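Side-chain contacts in DNA mismatch repair protein MUTS (Thermus aquaticus, PDB 1EWQ), which takes part in DNA mismatch repair as an ATP-dependent sensor that binds mismatched or damaged DNA and has a weak ATPase activity: residues N570-A575 with R594-I599; A600-A603 with V609-E612; P15-Y20 with K64-P69. All blocks are in the same frame, centred on the assembly; numbering follows the deposited sequence.

Contact 1. Residues N570-A575 with R594-I599; sequences NDLEMA and RQTALI
Leu572 on strand 570-574 and Thr596 on helix 589-603 form the closer of two backbone approaches, with CA atoms 8.5 Å apart; Asn570 and Gln595 follow at 9.6 Å between CA atoms. At these separations side chains must fill the gap. Strand alternation supplies them: CB of Asn570 and CB of Leu572 are directed at the helix, that of Asp571 away from it.

The centre is one leucine methyl on a threonine. With CG of Leu572 anti to the backbone N (chi1 178°), CD2 reaches the helix and touches both branches of Thr596, OG1 at 3.7 Å and CG2 at 3.9 Å, the two side chains crossing at about a right angle. Thr596 OG1 is set beside its own backbone N (chi1 -61°), where it hydrogen-bonds to Phe592 O one helical turn earlier. The carboxamide of Asn570 turns to strand 723-730, its OD1 accepting from Val728 N and its ND2 donating to His726 O, while the Phe592 side chain packs on both Asn570 and Leu572.

The contact thus packs edge strand 570-574 on the helix that begins at Lys589 of the predicted ATP-binding residues, the P-loop (Walker A) helix of MutS domain V. No hydrogen bond crosses it, and all four touching residues are buried. The Asn570 amide and Thr596 hydroxyl bond to other partners, consistent with the leucine-threonine contact being plain van der Waals packing.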
# COMPACT_ATOMS: atom_id res chain seq x y z
N ASN C 570 0.82 11.93 -36.89
CA ASN C 570 0.93 13.34 -37.24
C ASN C 570 2.32 13.70 -37.70
O ASN C 570 3.30 13.07 -37.32
CB ASN C 570 0.55 14.23 -36.06
CG ASN C 570 -0.92 14.56 -36.04
OD1 ASN C 570 -1.43 15.20 -36.97
ND2 ASN C 570 -1.61 14.15 -35.00
N ASP C 571 2.39 14.73 -38.54
CA ASP C 571 3.66 15.19 -39.06
C ASP C 571 4.15 16.37 -38.23
O ASP C 571 3.41 16.91 -37.40
CB ASP C 571 3.53 15.66 -40.52
CG ASP C 571 2.94 14.60 -41.43
OD1 ASP C 571 3.03 13.40 -41.10
OD2 ASP C 571 2.39 14.98 -42.49
N LEU C 572 5.39 16.75 -38.49
CA LEU C 572 6.00 17.87 -37.83
C LEU C 572 7.31 18.22 -38.50
O LEU C 572 8.13 17.34 -38.76
CB LEU C 572 6.26 17.58 -36.34
CG LEU C 572 6.95 18.74 -35.61
CD1 LEU C 572 6.07 19.97 -35.68
CD2 LEU C 572 7.25 18.36 -34.17
N GLU C 573 7.48 19.50 -38.79
CA GLU C 573 8.71 20.03 -39.37
C GLU C 573 9.11 21.17 -38.45
O GLU C 573 8.27 22.01 -38.11
CB GLU C 573 8.49 20.57 -40.77
CG GLU C 573 8.48 19.50 -41.83
CD GLU C 573 8.93 20.04 -43.17
OE1 GLU C 573 10.09 20.50 -43.26
OE2 GLU C 573 8.13 20.01 -44.13
N MSE C 574 10.37 21.19 -38.05
CA MSE C 574 10.90 22.19 -37.13
C MSE C 574 12.39 22.42 -37.34
O MSE C 574 13.16 21.47 -37.52
CB MSE C 574 10.74 21.73 -35.68
CG MSE C 574 9.41 21.98 -35.05
SE MSE C 574 9.71 21.94 -33.15
CE MSE C 574 10.38 23.71 -32.93
N ALA C 575 12.80 23.68 -37.27
CA ALA C 575 14.20 24.02 -37.45
C ALA C 575 14.53 25.22 -36.59
O ALA C 575 14.53 26.35 -37.08
CB ALA C 575 14.48 24.32 -38.92
N ARG C 594 4.45 15.40 -26.36
CA ARG C 594 5.17 14.28 -25.78
C ARG C 594 5.70 13.28 -26.81
O ARG C 594 6.81 12.78 -26.65
CB ARG C 594 4.30 13.54 -24.76
CG ARG C 594 3.85 14.39 -23.56
CD ARG C 594 3.06 13.54 -22.58
NE ARG C 594 2.39 14.34 -21.57
CZ ARG C 594 1.10 14.66 -21.59
NH1 ARG C 594 0.31 14.23 -22.58
NH2 ARG C 594 0.60 15.43 -20.64
N GLN C 595 4.92 12.99 -27.86
CA GLN C 595 5.38 12.03 -28.86
C GLN C 595 6.64 12.54 -29.54
O GLN C 595 7.52 11.77 -29.90
CB GLN C 595 4.28 11.72 -29.90
CG GLN C 595 4.22 12.59 -31.16
CD GLN C 595 3.08 12.17 -32.11
OE1 GLN C 595 3.14 12.41 -33.32
NE2 GLN C 595 2.06 11.55 -31.56
N THR C 596 6.72 13.86 -29.69
CA THR C 596 7.88 14.49 -30.31
C THR C 596 9.12 14.23 -29.46
O THR C 596 10.16 13.81 -29.97
CB THR C 596 7.67 16.01 -30.44
OG1 THR C 596 6.52 16.26 -31.26
CG2 THR C 596 8.89 16.67 -31.05
N ALA C 597 9.00 14.46 -28.16
CA ALA C 597 10.11 14.23 -27.24
C ALA C 597 10.49 12.75 -27.20
O ALA C 597 11.68 12.40 -27.17
CB ALA C 597 9.72 14.70 -25.83
N LEU C 598 9.49 11.88 -27.22
CA LEU C 598 9.79 10.45 -27.17
C LEU C 598 10.50 9.96 -28.42
O LEU C 598 11.44 9.16 -28.33
CB LEU C 598 8.52 9.64 -26.91
CG LEU C 598 7.98 9.87 -25.49
CD1 LEU C 598 6.61 9.20 -25.33
CD2 LEU C 598 8.98 9.35 -24.48
N ILE C 599 10.08 10.43 -29.59
CA ILE C 599 10.73 10.01 -30.83
C ILE C 599 12.20 10.43 -30.78
O ILE C 599 13.09 9.65 -31.14
CB ILE C 599 10.03 10.65 -32.05
CG1 ILE C 599 8.66 10.00 -32.25
CG2 ILE C 599 10.90 10.51 -33.30
CD1 ILE C 599 7.78 10.73 -33.25

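Contact 2. Residues A600-A603 with V609-E612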
# COMPACT_ATOMS: atom_id res chain seq x y z
N ALA C 600 12.45 11.67 -30.34
CA ALA C 600 13.81 12.21 -30.22
C ALA C 600 14.59 11.41 -29.18
O ALA C 600 15.77 11.10 -29.37
CB ALA C 600 13.75 13.68 -29.81
N LEU C 601 13.93 11.07 -28.08
CA LEU C 601 14.57 10.31 -27.02
C LEU C 601 15.00 8.94 -27.53
O LEU C 601 16.12 8.49 -27.28
CB LEU C 601 13.61 10.13 -25.84
CG LEU C 601 14.05 9.27 -24.66
CD1 LEU C 601 15.50 9.55 -24.28
CD2 LEU C 601 13.12 9.56 -23.48
N LEU C 602 14.09 8.28 -28.25
CA LEU C 602 14.38 6.95 -28.79
C LEU C 602 15.52 6.99 -29.81
O LEU C 602 16.39 6.12 -29.80
CB LEU C 602 13.11 6.36 -29.44
CG LEU C 602 11.98 5.97 -28.48
CD1 LEU C 602 10.74 5.55 -29.28
CD2 LEU C 602 12.44 4.85 -27.58
N ALA C 603 15.52 7.99 -30.68
CA ALA C 603 16.59 8.10 -31.67
C ALA C 603 17.96 8.31 -31.01
O ALA C 603 18.97 7.76 -31.47
CB ALA C 603 16.31 9.24 -32.63
N VAL C 609 12.24 4.47 -34.34
CA VAL C 609 11.18 5.28 -33.74
C VAL C 609 9.81 5.06 -34.38
O VAL C 609 9.72 4.55 -35.51
CB VAL C 609 11.55 6.78 -33.81
CG1 VAL C 609 12.92 7.01 -33.15
CG2 VAL C 609 11.60 7.23 -35.27
N PRO C 610 8.73 5.44 -33.68
CA PRO C 610 7.36 5.28 -34.18
C PRO C 610 6.95 6.35 -35.20
O PRO C 610 6.38 7.37 -34.83
CB PRO C 610 6.51 5.35 -32.91
CG PRO C 610 7.30 6.30 -32.05
CD PRO C 610 8.72 5.81 -32.25
N ALA C 611 7.25 6.10 -36.47
CA ALA C 611 6.91 7.04 -37.53
C ALA C 611 7.12 6.39 -38.89
O ALA C 611 7.64 5.28 -38.98
CB ALA C 611 7.78 8.30 -37.42
N GLU C 612 6.70 7.07 -39.95
CA GLU C 612 6.90 6.56 -41.30
C GLU C 612 8.31 6.92 -41.70
O GLU C 612 9.02 6.14 -42.32
CB GLU C 612 5.89 7.17 -42.26
CG GLU C 612 4.67 6.30 -42.49
CD GLU C 612 3.64 6.96 -43.39
OE1 GLU C 612 4.04 7.76 -44.26
OE2 GLU C 612 2.44 6.66 -43.23
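Val609, whose side chain packs on Leu602 and Ala603, has the one polar bond made within these two segments: its O accepts from Ala611 N at 3.1 Å, a weak bond that closes an inverse gamma turn centred on Pro610. Nothing polar links 600-603 to 609-612, so the contact itself is judged from carbon positions.

The backbones come close, with 6.1 Å between the CA atoms of Leu602 and Val609. One valine methyl accounts for much of the packing. CG1 of Val609 is anti to the carbonyl carbon (chi1 -56°) and sits against the last turn of helix 589-603, meeting Leu602 CB at 3.8 Å, Ala603 N at 3.7 Å and Ala603 CB at 4.1 Å. It thus lies over the junction of two successive helix residues, touching main chain as well as side chains. The second meeting belongs to the branched end of Leu602. Its CD1 reaches Pro610 CD, at 3.6 Å the shortest carbon approach here, and the leucine side chain crosses the proline ring at about a right angle. Because CD adjoins the proline N, the leucine methyl touches the ring on the side where the turn is entered from Val609.

Leu602 also packs on Leu272 and Leu276 of helix 272-276, and Ala603 on Leu616 of strand 613-616. Beyond the turn, Glu612 is exposed and forms a salt bridge with Arg554.

This is the C-terminal end of the helix after the P-loop in MutS domain V, packed on the chain returning to strand 613-616. Chemically the contact is buried and apolar: the two parts are probably held by close packing and exclusion of water, while backbone hydrogen bonds of Val609 with Val543, Pro610 with Arg557 and Glu612 with Arg554 add directional bonds.

Contact 3. Residues P15-Y20 with K64-P69. With nucleotides of chain B.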
# COMPACT_ATOMS: atom_id res chain seq x y z
N PRO C 15 24.31 -15.51 29.95
CA PRO C 15 25.43 -15.35 29.02
C PRO C 15 25.02 -15.06 27.58
O PRO C 15 25.53 -14.12 26.96
CB PRO C 15 26.18 -16.67 29.16
CG PRO C 15 26.00 -16.98 30.60
CD PRO C 15 24.52 -16.69 30.82
N LEU C 16 24.10 -15.87 27.04
CA LEU C 16 23.62 -15.70 25.67
C LEU C 16 23.08 -14.29 25.46
O LEU C 16 23.44 -13.61 24.49
CB LEU C 16 22.52 -16.71 25.35
CG LEU C 16 21.96 -16.66 23.92
CD1 LEU C 16 23.05 -17.01 22.92
CD2 LEU C 16 20.78 -17.63 23.78
N LEU C 17 22.20 -13.86 26.36
CA LEU C 17 21.61 -12.53 26.26
C LEU C 17 22.67 -11.44 26.32
O LEU C 17 22.45 -10.32 25.87
CB LEU C 17 20.56 -12.34 27.36
CG LEU C 17 19.31 -13.20 27.15
CD1 LEU C 17 18.33 -12.99 28.30
CD2 LEU C 17 18.65 -12.82 25.82
N GLN C 18 23.83 -11.77 26.89
CA GLN C 18 24.92 -10.81 26.97
C GLN C 18 25.55 -10.72 25.60
O GLN C 18 25.67 -9.64 25.03
CB GLN C 18 25.97 -11.26 27.99
CG GLN C 18 25.81 -10.62 29.35
CD GLN C 18 26.00 -9.11 29.30
OE1 GLN C 18 27.03 -8.62 28.83
NE2 GLN C 18 25.00 -8.38 29.78
N GLN C 19 25.96 -11.87 25.08
CA GLN C 19 26.57 -11.96 23.76
C GLN C 19 25.66 -11.23 22.78
O GLN C 19 26.14 -10.55 21.87
CB GLN C 19 26.71 -13.43 23.37
CG GLN C 19 27.32 -13.68 22.01
CD GLN C 19 27.44 -15.16 21.70
OE1 GLN C 19 26.46 -15.89 21.72
NE2 GLN C 19 28.66 -15.61 21.41
N TYR C 20 24.36 -11.36 22.99
CA TYR C 20 23.34 -10.73 22.16
C TYR C 20 23.30 -9.20 22.29
O TYR C 20 23.43 -8.47 21.30
CB TYR C 20 21.96 -11.29 22.52
CG TYR C 20 20.79 -10.46 22.03
CD1 TYR C 20 20.47 -10.39 20.68
CD2 TYR C 20 20.01 -9.74 22.93
CE1 TYR C 20 19.39 -9.62 20.23
CE2 TYR C 20 18.93 -8.97 22.50
CZ TYR C 20 18.63 -8.91 21.15
OH TYR C 20 17.57 -8.14 20.72
N LYS C 64 16.59 -18.06 35.59
CA LYS C 64 16.48 -17.74 37.01
C LYS C 64 16.41 -16.23 37.26
O LYS C 64 15.45 -15.72 37.83
CB LYS C 64 17.67 -18.32 37.78
CG LYS C 64 17.61 -18.05 39.27
CD LYS C 64 18.74 -18.73 40.00
CE LYS C 64 18.65 -18.51 41.50
NZ LYS C 64 19.79 -19.15 42.21
N ASP C 65 17.45 -15.54 36.82
CA ASP C 65 17.55 -14.10 36.95
C ASP C 65 16.21 -13.46 36.56
O ASP C 65 15.45 -13.02 37.42
CB ASP C 65 18.67 -13.61 36.04
CG ASP C 65 19.89 -14.53 36.09
OD1 ASP C 65 20.51 -14.64 37.17
OD2 ASP C 65 20.22 -15.15 35.05
N PHE C 66 15.92 -13.42 35.26
CA PHE C 66 14.66 -12.86 34.79
C PHE C 66 14.22 -13.46 33.46
O PHE C 66 14.90 -14.32 32.89
CB PHE C 66 14.76 -11.33 34.66
CG PHE C 66 15.44 -10.84 33.40
CD1 PHE C 66 15.16 -9.57 32.90
CD2 PHE C 66 16.35 -11.64 32.70
CE1 PHE C 66 15.77 -9.10 31.74
CE2 PHE C 66 16.97 -11.17 31.54
CZ PHE C 66 16.67 -9.90 31.05
N THR C 67 13.06 -13.02 32.98
CA THR C 67 12.53 -13.49 31.71
C THR C 67 12.42 -12.29 30.78
O THR C 67 12.11 -11.18 31.22
CB THR C 67 11.13 -14.12 31.87
OG1 THR C 67 10.71 -14.67 30.61
CG2 THR C 67 10.12 -13.07 32.31
N THR C 68 12.67 -12.52 29.49
CA THR C 68 12.61 -11.46 28.51
C THR C 68 11.81 -11.89 27.29
O THR C 68 11.72 -13.08 26.99
CB THR C 68 14.02 -11.04 28.04
OG1 THR C 68 13.92 -9.94 27.13
CG2 THR C 68 14.73 -12.20 27.34
N PRO C 69 11.22 -10.93 26.57
CA PRO C 69 10.44 -11.26 25.38
C PRO C 69 11.35 -11.91 24.32
O PRO C 69 12.53 -11.58 24.22
CB PRO C 69 9.90 -9.90 24.94
CG PRO C 69 9.73 -9.18 26.24
CD PRO C 69 11.00 -9.52 26.97
P DT B 15 23.03 -19.03 28.58
OP1 DT B 15 22.92 -17.55 28.47
OP2 DT B 15 24.35 -19.66 28.86
O5' DT B 15 22.00 -19.46 29.72
C5' DT B 15 21.38 -20.73 29.66
C4' DT B 15 20.44 -20.91 30.82
O4' DT B 15 19.99 -22.28 30.80
C3' DT B 15 21.11 -20.73 32.18
O3' DT B 15 20.13 -20.29 33.13
C2' DT B 15 21.64 -22.11 32.49
C1' DT B 15 20.65 -23.04 31.80
N1 DT B 15 21.27 -24.19 31.12
C2 DT B 15 20.57 -25.38 31.09
O2 DT B 15 19.47 -25.52 31.62
N3 DT B 15 21.20 -26.40 30.42
C4 DT B 15 22.43 -26.35 29.79
O4 DT B 15 22.86 -27.35 29.21
C5 DT B 15 23.11 -25.08 29.86
C7 DT B 15 24.44 -24.93 29.20
C6 DT B 15 22.50 -24.08 30.52
P DA B 16 20.58 -19.77 34.57
OP1 DA B 16 20.12 -18.37 34.75
OP2 DA B 16 22.03 -20.09 34.73
O5' DA B 16 19.74 -20.68 35.57
C5' DA B 16 18.32 -20.79 35.42
C4' DA B 16 17.81 -22.00 36.15
O4' DA B 16 18.36 -23.19 35.54
C3' DA B 16 18.20 -22.07 37.63
O3' DA B 16 17.11 -22.58 38.40
C2' DA B 16 19.40 -23.00 37.65
C1' DA B 16 19.16 -23.93 36.46
N9 DA B 16 20.38 -24.31 35.76
C8 DA B 16 21.47 -23.52 35.51
N7 DA B 16 22.42 -24.12 34.82
C5 DA B 16 21.92 -25.40 34.62
C6 DA B 16 22.45 -26.52 33.95
N6 DA B 16 23.63 -26.52 33.33
N1 DA B 16 21.71 -27.64 33.94
C2 DA B 16 20.52 -27.63 34.55
N3 DA B 16 19.91 -26.65 35.21
C4 DA B 16 20.68 -25.54 35.21
P DC B 14 25.47 -22.19 22.93
OP1 DC B 14 26.22 -20.94 22.68
OP2 DC B 14 26.21 -23.45 23.22
O5' DC B 14 24.43 -21.88 24.10
C5' DC B 14 23.46 -20.85 23.94
C4' DC B 14 22.53 -20.80 25.12
O4' DC B 14 21.78 -22.04 25.23
C3' DC B 14 23.21 -20.60 26.48
O3' DC B 14 22.41 -19.70 27.26
C2' DC B 14 23.21 -21.99 27.08
C1' DC B 14 21.91 -22.57 26.54
N1 DC B 14 21.83 -24.05 26.46
C2 DC B 14 20.81 -24.71 27.16
O2 DC B 14 20.02 -24.05 27.86
N3 DC B 14 20.70 -26.06 27.06
C4 DC B 14 21.58 -26.74 26.32
N4 DC B 14 21.42 -28.06 26.23
C5 DC B 14 22.64 -26.09 25.62
C6 DC B 14 22.73 -24.76 25.72
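Leu17, in the first turn of helix 15-26, faces Thr68 at the start of strand 67-74, their CA atoms 9.3 Å apart, so side chains from both segments bridge the space.

Leu17 CD1 makes both side-chain touches. It meets Thr68 CG2 at 3.8 Å, the two side chains reaching toward each other tip to tip, and Phe66 CE2 at 4.0 Å, where the methyl approaches the ring obliquely. With Thr68 OG1 anti to the backbone N (chi1 -177°), the hydroxyl bonds to Lys6 O and the methyl is left to face the leucine.

The adjoining residues reach the DNA backbone. Leu16 N donates to OP1 of DT15 of chain B along a nearly straight path (168°), though the two atoms are modelled so close together that the exact length of this bond is doubtful. This phosphate lies at the amino end of the helix, where the helix dipole would be expected to favour a negative charge. Leu16 CD2 rests on the neighbouring sugar, 3.9 Å from C4' of DC14 of chain B, and Lys64 CB lies 3.5 Å from C5' of DA16 of chain B.

Geometrically this is a helix N terminus directed at a phosphate, with the helix packed on the mixed sheet of MutS domain I, the family's mismatch-recognition domain; both segments border the same DNA strand.

Overall arrangement
From the N terminus, contact 3 comes first: 15-20 with 64-69 closes a loop holding the first strands of the domain I sheet, against the DNA. Some 500 residues later contact 1 closes a second loop, from strand 570-574 through strand 578-582 and the predicted ATP-binding residues 583-590 to helix 589-603. Contact 2 follows at once, turning the end of that helix back toward strand 613-616. The three lie in series, none enclosing or crossing another. Contacts 1 and 2 share the helix, with centres 9 Å apart, and Ile599 CG1 touches Pro610 CG at 3.9 Å. Contact 3 is about 69 Å from contact 1 between centres, across the chain's centre.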